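Local coordinates for FMN-binding protein (Syntrophomonas wolfei subsp. wolfei, PDB 3IN6) that is a flavoprotein that binds flavin mononucleotide in sites formed between the two subunits of a dimer, at residues Ile96-Leu102 and Phe135-Leu141; Ala22-Asn27 and Leu52-Asp57. All coordinates share one frame; numbering follows the deposited sequence.

Interaction 1 of 2, residues Ile96-Leu102 and Phe135-Leu141; sequences IRVYVEL and FKIVKIL. With FMN (flavin mononucleotide), chain E.
Y99 O is gripped by two successive amides of the facing strand: V138 N reaches it at 2.8 Å with an N-H...O angle of 168°, its donor tilted 18° from the carbonyl plane, and K139 N adds a weak bond at 3.4 Å. Two residues thus face one, the definition of a classic beta bulge, and the antiparallel register slips by one between Y99 and V100. Regular pairing resumes around it, R97 with L141 and E101 with K136 as hydrogen-bonded pairs, V98 with I140 and L102 with F135 as non-hydrogen-bonded ones. The two strands are neighbours in the middle of the antiparallel sheet, which sorts their side chains. On the face carrying R97, Y99 and L141, K139 runs beside the Y99 ring; a bend at its third torsion (66°) brings CE over the ring, 3.7 Å from the centroid, and NZ follows in a cation-pi contact at 4.3 Å. L141 CD1 approaches the same ring obliquely, while Y99 OH bonds to N45 OD1 of the second subunit. A leucine in place of Y99 would probably leave the K139 ammonium without its pi partner and that asparagine without its hydroxyl mate. R97 NH1 donates to FMN O2P at 3.1 Å and also to I46 O of the second subunit, and NH2 donates to P142 O. On the opposite face, L102 CD1 lies over the F135 ring, 4.3 Å from its centroid, and V100 CG2 meets F135 CD1 at 3.7 Å.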
ATOM      1  N   ILE A  96       4.695   5.637  -8.455  1.00 20.25           N
ATOM      2  CA  ILE A  96       6.029   5.081  -8.218  1.00 16.47           C
ATOM      3  C   ILE A  96       5.988   4.251  -6.954  1.00 19.39           C
ATOM      4  O   ILE A  96       5.090   4.432  -6.105  1.00 21.09           O
ATOM      5  CB  ILE A  96       7.052   6.232  -8.029  1.00 17.31           C
ATOM      6  CG1 ILE A  96       8.517   5.756  -8.124  1.00 19.44           C
ATOM      7  CG2 ILE A  96       6.775   6.988  -6.689  1.00 10.00           C
ATOM      8  CD1 ILE A  96       8.984   5.330  -9.528  1.00 15.60           C
ATOM      9  N   ARG A  97       6.949   3.335  -6.829  1.00 18.45           N
ATOM     10  CA  ARG A  97       7.117   2.546  -5.627  1.00 16.93           C
ATOM     11  C   ARG A  97       8.522   2.762  -5.155  1.00 17.47           C
ATOM     12  O   ARG A  97       9.470   2.549  -5.918  1.00 18.05           O
ATOM     13  CB  ARG A  97       6.891   1.067  -5.876  1.00 17.50           C
ATOM     14  CG  ARG A  97       5.452   0.691  -6.038  1.00 19.68           C
ATOM     15  CD  ARG A  97       5.286  -0.798  -6.322  1.00 23.07           C
ATOM     16  NE  ARG A  97       5.897  -1.222  -7.578  1.00 25.53           N
ATOM     17  CZ  ARG A  97       5.857  -2.470  -8.044  1.00 24.50           C
ATOM     18  NH1 ARG A  97       5.233  -3.433  -7.372  1.00 21.57           N
ATOM     19  NH2 ARG A  97       6.445  -2.764  -9.193  1.00 26.78           N
ATOM     20  N   VAL A  98       8.660   3.201  -3.904  1.00 16.73           N
ATOM     21  CA  VAL A  98       9.963   3.421  -3.319  1.00 19.32           C
ATOM     22  C   VAL A  98      10.131   2.531  -2.083  1.00 18.72           C
ATOM     23  O   VAL A  98       9.458   2.735  -1.064  1.00 20.31           O
ATOM     24  CB  VAL A  98      10.145   4.893  -2.912  1.00 21.82           C
ATOM     25  CG1 VAL A  98      11.546   5.124  -2.447  1.00 12.75           C
ATOM     26  CG2 VAL A  98       9.790   5.866  -4.075  1.00 12.54           C
ATOM     27  N   TYR A  99      11.059   1.573  -2.165  1.00 21.77           N
ATOM     28  CA  TYR A  99      11.346   0.630  -1.086  1.00 19.30           C
ATOM     29  C   TYR A  99      12.398   1.172  -0.152  1.00 21.95           C
ATOM     30  O   TYR A  99      13.461   1.619  -0.588  1.00 22.71           O
ATOM     31  CB  TYR A  99      11.800  -0.710  -1.659  1.00 22.98           C
ATOM     32  CG  TYR A  99      10.765  -1.341  -2.548  1.00 22.27           C
ATOM     33  CD1 TYR A  99      10.601  -0.917  -3.852  1.00 13.94           C
ATOM     34  CD2 TYR A  99       9.965  -2.376  -2.096  1.00 26.85           C
ATOM     35  CE1 TYR A  99       9.685  -1.481  -4.672  1.00 18.70           C
ATOM     36  CE2 TYR A  99       9.013  -2.937  -2.920  1.00 21.42           C
ATOM     37  CZ  TYR A  99       8.892  -2.497  -4.210  1.00 19.55           C
ATOM     38  OH  TYR A  99       7.959  -3.038  -5.056  1.00 21.35           O
ATOM     39  N   VAL A 100      12.132   1.057   1.149  1.00 22.21           N
ATOM     40  CA  VAL A 100      12.949   1.701   2.140  1.00 22.13           C
ATOM     41  C   VAL A 100      13.295   0.845   3.367  1.00 20.03           C
ATOM     42  O   VAL A 100      12.685  -0.178   3.641  1.00 21.31           O
ATOM     43  CB  VAL A 100      12.217   2.962   2.668  1.00 19.07           C
ATOM     44  CG1 VAL A 100      12.009   4.024   1.557  1.00 21.66           C
ATOM     45  CG2 VAL A 100      10.856   2.567   3.299  1.00 21.46           C
ATOM     46  N   GLU A 101      14.273   1.324   4.107  1.00 19.51           N
ATOM     47  CA  GLU A 101      14.645   0.748   5.396  1.00 22.41           C
ATOM     48  C   GLU A 101      14.831   1.899   6.370  1.00 20.72           C
ATOM     49  O   GLU A 101      15.464   2.887   6.027  1.00 22.91           O
ATOM     50  CB  GLU A 101      15.927  -0.054   5.305  1.00 21.69           C
ATOM     51  CG  GLU A 101      15.787  -1.277   4.451  1.00 32.05           C
ATOM     52  CD  GLU A 101      17.055  -2.136   4.438  1.00 42.07           C
ATOM     53  OE1 GLU A 101      18.091  -1.710   5.008  1.00 40.96           O
ATOM     54  OE2 GLU A 101      16.998  -3.240   3.847  1.00 47.10           O
ATOM     55  N   LEU A 102      14.290   1.770   7.581  1.00 21.78           N
ATOM     56  CA  LEU A 102      14.428   2.825   8.580  1.00 21.84           C
ATOM     57  C   LEU A 102      15.872   2.979   9.028  1.00 22.60           C
ATOM     58  O   LEU A 102      16.474   2.036   9.492  1.00 22.73           O
ATOM     59  CB  LEU A 102      13.562   2.538   9.795  1.00 21.63           C
ATOM     60  CG  LEU A 102      13.456   3.666  10.832  1.00 21.44           C
ATOM     61  CD1 LEU A 102      12.726   4.888  10.250  1.00 14.09           C
ATOM     62  CD2 LEU A 102      12.735   3.139  12.044  1.00 20.45           C
ATOM     63  N   PHE A 135      14.566   7.523   6.371  1.00 18.55           N
ATOM     64  CA  PHE A 135      14.664   6.275   5.605  1.00 21.09           C
ATOM     65  C   PHE A 135      15.789   6.260   4.588  1.00 20.25           C
ATOM     66  O   PHE A 135      16.106   7.268   3.999  1.00 20.38           O
ATOM     67  CB  PHE A 135      13.374   5.969   4.831  1.00 20.02           C
ATOM     68  CG  PHE A 135      12.147   5.842   5.689  1.00 18.66           C
ATOM     69  CD1 PHE A 135      11.763   4.612   6.194  1.00 19.53           C
ATOM     70  CD2 PHE A 135      11.325   6.950   5.922  1.00 23.89           C
ATOM     71  CE1 PHE A 135      10.592   4.490   6.973  1.00 20.29           C
ATOM     72  CE2 PHE A 135      10.162   6.837   6.687  1.00 25.88           C
ATOM     73  CZ  PHE A 135       9.800   5.594   7.220  1.00 24.37           C
ATOM     74  N   LYS A 136      16.371   5.080   4.386  1.00 22.20           N
ATOM     75  CA  LYS A 136      17.350   4.861   3.334  1.00 21.53           C
ATOM     76  C   LYS A 136      16.582   4.221   2.208  1.00 21.20           C
ATOM     77  O   LYS A 136      15.824   3.265   2.442  1.00 19.45           O
ATOM     78  CB  LYS A 136      18.475   3.924   3.796  1.00 19.23           C
ATOM     79  CG  LYS A 136      19.393   3.445   2.661  1.00 26.81           C
ATOM     80  CD  LYS A 136      20.415   2.408   3.177  1.00 34.84           C
ATOM     81  CE  LYS A 136      21.250   1.817   2.038  1.00 42.12           C
ATOM     82  NZ  LYS A 136      22.207   0.762   2.514  1.00 47.21           N
ATOM     83  N   ILE A 137      16.764   4.745   0.992  1.00 23.04           N
ATOM     84  CA  ILE A 137      16.096   4.208  -0.181  1.00 21.63           C
ATOM     85  C   ILE A 137      16.897   3.009  -0.643  1.00 22.38           C
ATOM     86  O   ILE A 137      18.095   3.107  -0.875  1.00 22.26           O
ATOM     87  CB  ILE A 137      16.019   5.196  -1.342  1.00 21.27           C
ATOM     88  CG1 ILE A 137      15.158   6.419  -0.982  1.00 21.59           C
ATOM     89  CG2 ILE A 137      15.481   4.482  -2.573  1.00 17.29           C
ATOM     90  CD1 ILE A 137      15.181   7.473  -2.005  1.00 23.22           C
ATOM     91  N   VAL A 138      16.209   1.896  -0.832  1.00 24.01           N
ATOM     92  CA  VAL A 138      16.839   0.627  -1.180  1.00 25.62           C
ATOM     93  C   VAL A 138      16.589   0.194  -2.634  1.00 26.67           C
ATOM     94  O   VAL A 138      17.419  -0.499  -3.234  1.00 26.95           O
ATOM     95  CB  VAL A 138      16.374  -0.436  -0.153  1.00 28.63           C
ATOM     96  CG1 VAL A 138      16.323  -1.817  -0.739  1.00 35.88           C
ATOM     97  CG2 VAL A 138      17.276  -0.372   1.095  1.00 31.20           C
ATOM     98  N   LYS A 139      15.452   0.601  -3.193  1.00 23.87           N
ATOM     99  CA  LYS A 139      15.077   0.252  -4.557  1.00 23.24           C
ATOM    100  C   LYS A 139      13.882   1.121  -4.957  1.00 21.69           C
ATOM    101  O   LYS A 139      13.074   1.511  -4.087  1.00 18.77           O
ATOM    102  CB  LYS A 139      14.697  -1.234  -4.618  1.00 25.69           C
ATOM    103  CG  LYS A 139      14.262  -1.754  -5.987  1.00 30.44           C
ATOM    104  CD  LYS A 139      13.927  -3.247  -5.952  1.00 35.62           C
ATOM    105  CE  LYS A 139      12.687  -3.554  -5.095  1.00 44.34           C
ATOM    106  NZ  LYS A 139      12.387  -5.023  -4.961  1.00 45.52           N
ATOM    107  N   ILE A 140      13.773   1.431  -6.250  1.00 21.11           N
ATOM    108  CA  ILE A 140      12.649   2.208  -6.802  1.00 20.95           C
ATOM    109  C   ILE A 140      12.100   1.460  -8.020  1.00 22.98           C
ATOM    110  O   ILE A 140      12.846   1.146  -8.938  1.00 24.48           O
ATOM    111  CB  ILE A 140      13.066   3.614  -7.240  1.00 22.96           C
ATOM    112  CG1 ILE A 140      13.618   4.402  -6.052  1.00 21.10           C
ATOM    113  CG2 ILE A 140      11.862   4.372  -7.918  1.00 17.00           C
ATOM    114  CD1 ILE A 140      14.115   5.838  -6.403  1.00 14.78           C
ATOM    115  N   LEU A 141      10.809   1.143  -8.035  1.00 21.38           N
ATOM    116  CA  LEU A 141      10.257   0.441  -9.175  1.00 21.51           C
ATOM    117  C   LEU A 141       9.083   1.223  -9.715  1.00 21.34           C
ATOM    118  O   LEU A 141       8.475   2.003  -8.992  1.00 21.72           O
ATOM    119  CB  LEU A 141       9.829  -0.987  -8.816  1.00 18.98           C
ATOM    120  CG  LEU A 141      10.941  -2.002  -8.480  1.00 26.30           C
ATOM    121  CD1 LEU A 141      10.327  -3.297  -7.934  1.00 18.17           C
ATOM    122  CD2 LEU A 141      11.872  -2.280  -9.705  1.00 18.40           C
TER
HETATM  123  N1  FMN E 148      -2.188  -7.886 -11.677  1.00 50.35           N
HETATM  124  C2  FMN E 148      -2.824  -9.000 -11.191  1.00 48.24           C
HETATM  125  O2  FMN E 148      -2.197 -10.060 -11.098  1.00 51.36           O
HETATM  126  N3  FMN E 148      -4.155  -8.914 -10.799  1.00 54.04           N
HETATM  127  C4  FMN E 148      -4.844  -7.714 -10.907  1.00 47.72           C
HETATM  128  O4  FMN E 148      -6.027  -7.641 -10.572  1.00 50.66           O
HETATM  129  C4A FMN E 148      -4.197  -6.593 -11.406  1.00 49.15           C
HETATM  130  N5  FMN E 148      -4.876  -5.392 -11.519  1.00 44.55           N
HETATM  131  C5A FMN E 148      -4.227  -4.282 -12.019  1.00 45.52           C
HETATM  132  C6  FMN E 148      -4.939  -3.089 -12.121  1.00 50.44           C
HETATM  133  C7  FMN E 148      -4.322  -1.947 -12.615  1.00 50.83           C
HETATM  134  C7M FMN E 148      -5.112  -0.672 -12.715  1.00 51.93           C
HETATM  135  C8  FMN E 148      -2.983  -1.998 -13.002  1.00 47.21           C
HETATM  136  C8M FMN E 148      -2.305  -0.764 -13.530  1.00 47.67           C
HETATM  137  C9  FMN E 148      -2.264  -3.189 -12.890  1.00 45.77           C
HETATM  138  C9A FMN E 148      -2.882  -4.352 -12.402  1.00 47.63           C
HETATM  139  N10 FMN E 148      -2.192  -5.568 -12.276  1.00 46.93           N
HETATM  140  C10 FMN E 148      -2.857  -6.683 -11.793  1.00 45.86           C
HETATM  141  C1' FMN E 148      -0.747  -5.732 -12.692  1.00 51.72           C
HETATM  142  C2' FMN E 148       0.233  -5.718 -11.517  1.00 54.11           C
HETATM  143  O2' FMN E 148       0.071  -4.543 -10.766  1.00 43.20           O
HETATM  144  C3' FMN E 148       1.665  -5.838 -12.053  1.00 52.25           C
HETATM  145  O3' FMN E 148       1.831  -7.160 -12.537  1.00 50.63           O
HETATM  146  C4' FMN E 148       2.731  -5.479 -11.005  1.00 49.31           C
HETATM  147  O4' FMN E 148       3.994  -5.270 -11.600  1.00 54.48           O
HETATM  148  C5' FMN E 148       2.892  -6.585  -9.985  1.00 47.30           C
HETATM  149  O5' FMN E 148       3.820  -6.193  -9.013  1.00 42.57           O
HETATM  150  P   FMN E 148       4.756  -7.266  -8.255  1.00 43.14           P
HETATM  151  O1P FMN E 148       3.887  -8.237  -7.495  1.00 43.18           O
HETATM  152  O2P FMN E 148       5.629  -6.500  -7.290  1.00 43.61           O
HETATM  153  O3P FMN E 148       5.646  -8.008  -9.243  1.00 47.16           O

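Interaction 2 of 2, residues Ala22-Asn27 and Leu52-Asp57; sequences ARSLIN and LEMIGD
L52 begins the strand by packing against the helix: its CB lies 3.9 Å from I26 CG2, and its CD1 meets both I26 CG2 and CD1. At E53 the backbone runs close by the N27 amide, whose OD1 lies 3.1 Å from E53 CA, while the carboxylate turns to R114 and R118 in salt bridges. M54, a selenomethionine, buries the largest area of any residue here. Its N donates to N27 OD1 at 2.6 Å, almost straight at 169°, in the carbonyl plane on a lone pair; N27 ND2 returns a weak bond to M54 O. The M54 side chain runs out extended, CG anti to the backbone N, which lays SE against the helix backbone, 3.6 Å from R23 N, and sets CE over one face of the R23 guanidinium. G56 O takes a hydrogen bond from R23 NH1 in the guanidinium plane, though the 2.5 Å modelled is too short to be taken at face value. Finally D57 OD1 forms a salt bridge with R23 NH2 at 2.9 Å, the carboxylate plane turned 47° from the guanidinium; E20 also pairs with R23, and R16 with D57. Together these contacts dock the C-terminal end of helix 2-28 on strand 52-55, outermost within this chain, as helix-on-sheet packing: the axes of segment 22-27 and the strand run 155° apart, nearly antiparallel, with I26 and M54 giving the apolar packing and N27 and R23 the polar bonds.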
ATOM      1  N   ALA A  22      10.582   9.493  -8.811  1.00 19.69           N
ATOM      2  CA  ALA A  22      10.317   9.316  -7.392  1.00 19.54           C
ATOM      3  C   ALA A  22      10.413  10.655  -6.656  1.00 21.13           C
ATOM      4  O   ALA A  22       9.536  10.991  -5.855  1.00 22.19           O
ATOM      5  CB  ALA A  22      11.301   8.306  -6.798  1.00 16.03           C
ATOM      6  N   ARG A  23      11.477  11.411  -6.945  1.00 20.95           N
ATOM      7  CA  ARG A  23      11.716  12.719  -6.326  1.00 19.89           C
ATOM      8  C   ARG A  23      10.496  13.593  -6.484  1.00 20.38           C
ATOM      9  O   ARG A  23      10.003  14.148  -5.507  1.00 21.08           O
ATOM     10  CB  ARG A  23      12.910  13.456  -6.973  1.00 16.30           C
ATOM     11  CG  ARG A  23      13.343  14.701  -6.212  1.00  9.95           C
ATOM     12  CD  ARG A  23      14.534  15.455  -6.865  1.00  8.50           C
ATOM     13  NE  ARG A  23      15.506  14.526  -7.381  1.00 15.90           N
ATOM     14  CZ  ARG A  23      16.301  13.800  -6.597  1.00 14.65           C
ATOM     15  NH1 ARG A  23      16.232  13.931  -5.278  1.00 12.77           N
ATOM     16  NH2 ARG A  23      17.149  12.951  -7.138  1.00 18.09           N
ATOM     17  N   SER A  24      10.025  13.726  -7.722  1.00 21.04           N
ATOM     18  CA  SER A  24       8.870  14.574  -8.010  1.00 21.05           C
ATOM     19  C   SER A  24       7.606  14.150  -7.281  1.00 20.78           C
ATOM     20  O   SER A  24       6.961  14.975  -6.632  1.00 22.12           O
ATOM     21  CB  SER A  24       8.577  14.604  -9.502  1.00 20.52           C
ATOM     22  OG  SER A  24       9.556  15.363 -10.181  1.00 33.14           O
ATOM     23  N   LEU A  25       7.264  12.868  -7.383  1.00 18.22           N
ATOM     24  CA  LEU A  25       6.021  12.361  -6.798  1.00 18.97           C
ATOM     25  C   LEU A  25       6.050  12.359  -5.265  1.00 18.25           C
ATOM     26  O   LEU A  25       5.061  12.674  -4.638  1.00 17.84           O
ATOM     27  CB  LEU A  25       5.696  10.970  -7.358  1.00 18.92           C
ATOM     28  CG  LEU A  25       5.342  10.935  -8.847  1.00 20.00           C
ATOM     29  CD1 LEU A  25       5.412   9.536  -9.418  1.00 22.37           C
ATOM     30  CD2 LEU A  25       3.958  11.536  -9.064  1.00 18.02           C
ATOM     31  N   ILE A  26       7.172  11.981  -4.658  1.00 20.54           N
ATOM     32  CA  ILE A  26       7.262  12.007  -3.209  1.00 19.61           C
ATOM     33  C   ILE A  26       7.157  13.445  -2.691  1.00 19.94           C
ATOM     34  O   ILE A  26       6.306  13.759  -1.853  1.00 19.89           O
ATOM     35  CB  ILE A  26       8.565  11.368  -2.687  1.00 19.86           C
ATOM     36  CG1 ILE A  26       8.548   9.856  -2.930  1.00 16.83           C
ATOM     37  CG2 ILE A  26       8.730  11.631  -1.189  1.00 21.61           C
ATOM     38  CD1 ILE A  26       7.508   9.096  -2.087  1.00 19.54           C
ATOM     39  N   ASN A  27       7.993  14.329  -3.222  1.00 17.76           N
ATOM     40  CA  ASN A  27       8.026  15.691  -2.715  1.00 17.20           C
ATOM     41  C   ASN A  27       6.745  16.504  -2.977  1.00 17.87           C
ATOM     42  O   ASN A  27       6.491  17.478  -2.266  1.00 17.69           O
ATOM     43  CB  ASN A  27       9.282  16.412  -3.209  1.00 15.36           C
ATOM     44  CG  ASN A  27      10.553  15.836  -2.617  1.00 20.40           C
ATOM     45  OD1 ASN A  27      10.527  15.129  -1.588  1.00 11.91           O
ATOM     46  ND2 ASN A  27      11.681  16.148  -3.245  1.00 16.77           N
ATOM     47  N   LEU A  52       6.075  14.150   3.614  1.00 26.07           N
ATOM     48  CA  LEU A  52       7.352  13.538   3.197  1.00 24.41           C
ATOM     49  C   LEU A  52       8.258  14.422   2.366  1.00 22.13           C
ATOM     50  O   LEU A  52       7.808  15.361   1.696  1.00 21.91           O
ATOM     51  CB  LEU A  52       7.073  12.351   2.270  1.00 23.29           C
ATOM     52  CG  LEU A  52       6.240  11.163   2.689  1.00 27.90           C
ATOM     53  CD1 LEU A  52       6.175  10.224   1.496  1.00 19.87           C
ATOM     54  CD2 LEU A  52       6.850  10.471   3.923  1.00 32.98           C
ATOM     55  N   GLU A  53       9.524  14.024   2.337  1.00 21.72           N
ATOM     56  CA  GLU A  53      10.534  14.680   1.520  1.00 21.02           C
ATOM     57  C   GLU A  53      11.685  13.731   1.189  1.00 20.14           C
ATOM     58  O   GLU A  53      12.224  13.039   2.084  1.00 20.92           O
ATOM     59  CB  GLU A  53      11.052  15.926   2.233  1.00 20.90           C
ATOM     60  CG  GLU A  53      12.004  16.754   1.401  1.00 24.04           C
ATOM     61  CD  GLU A  53      12.324  18.092   2.038  1.00 15.88           C
ATOM     62  OE1 GLU A  53      11.538  18.568   2.878  1.00 34.42           O
ATOM     63  OE2 GLU A  53      13.344  18.685   1.669  1.00 29.38           O
HETATM   64  N   MSE A  54      12.034  13.665  -0.090  1.00 18.70           N
HETATM   65  CA  MSE A  54      13.181  12.878  -0.559  1.00 19.82           C
HETATM   66  C   MSE A  54      14.370  13.838  -0.692  1.00 20.68           C
HETATM   67  O   MSE A  54      14.239  14.925  -1.270  1.00 21.28           O
HETATM   68  CB  MSE A  54      12.870  12.174  -1.872  1.00 20.84           C
HETATM   69  CG  MSE A  54      14.061  11.603  -2.589  1.00 15.16           C
HETATM   70 SE   MSE A  54      13.406  10.501  -4.045  0.75 15.43          SE
HETATM   71  CE  MSE A  54      15.069  10.167  -5.019  1.00  8.54           C
ATOM     72  N   ILE A  55      15.493  13.442  -0.091  1.00 21.23           N
ATOM     73  CA  ILE A  55      16.731  14.224  -0.065  1.00 22.31           C
ATOM     74  C   ILE A  55      17.801  13.405  -0.789  1.00 21.62           C
ATOM     75  O   ILE A  55      17.999  12.222  -0.494  1.00 22.00           O
ATOM     76  CB  ILE A  55      17.168  14.513   1.409  1.00 22.40           C
ATOM     77  CG1 ILE A  55      16.075  15.290   2.153  1.00 21.18           C
ATOM     78  CG2 ILE A  55      18.484  15.268   1.459  1.00 19.46           C
ATOM     79  CD1 ILE A  55      16.229  15.283   3.656  1.00 24.79           C
ATOM     80  N   GLY A  56      18.468  14.031  -1.753  1.00 22.86           N
ATOM     81  CA  GLY A  56      19.489  13.362  -2.542  1.00 22.65           C
ATOM     82  C   GLY A  56      18.874  12.253  -3.375  1.00 22.83           C
ATOM     83  O   GLY A  56      17.794  12.425  -3.976  1.00 19.34           O
ATOM     84  N   ASP A  57      19.575  11.124  -3.400  1.00 19.61           N
ATOM     85  CA  ASP A  57      19.167   9.926  -4.112  1.00 19.46           C
ATOM     86  C   ASP A  57      18.995   8.746  -3.168  1.00 21.47           C
ATOM     87  O   ASP A  57      18.623   7.650  -3.620  1.00 23.33           O
ATOM     88  CB  ASP A  57      20.267   9.520  -5.104  1.00 17.73           C
ATOM     89  CG  ASP A  57      20.434  10.505  -6.269  1.00 23.08           C
ATOM     90  OD1 ASP A  57      19.467  11.197  -6.650  1.00 23.81           O
ATOM     91  OD2 ASP A  57      21.549  10.567  -6.827  1.00 26.25           O
TER
HETATM   92  O   HOH W   1      15.063  16.217  -3.664  1.00 32.51           O

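The two contacts lie 11 Å apart, centre to centre, and use the same sheet: interaction 1 joins two central strands, whereas interaction 2 docks a helix on an outer one. They meet on the sheet face that carries V98 and I140. A22 CB packs against I140 CD1 at 3.8 Å and against V98 CG2 at 4.0 Å, while I96 CB lies 3.9 Å from L25 CD1; I137 CD1 also reaches D57 O at 3.8 Å. The contacts face two different flavins: R97 donates to the phosphate of one, while the L52 side chain lies about 5 Å (nearest atoms) from the other, near S50 and V51 of the binding site.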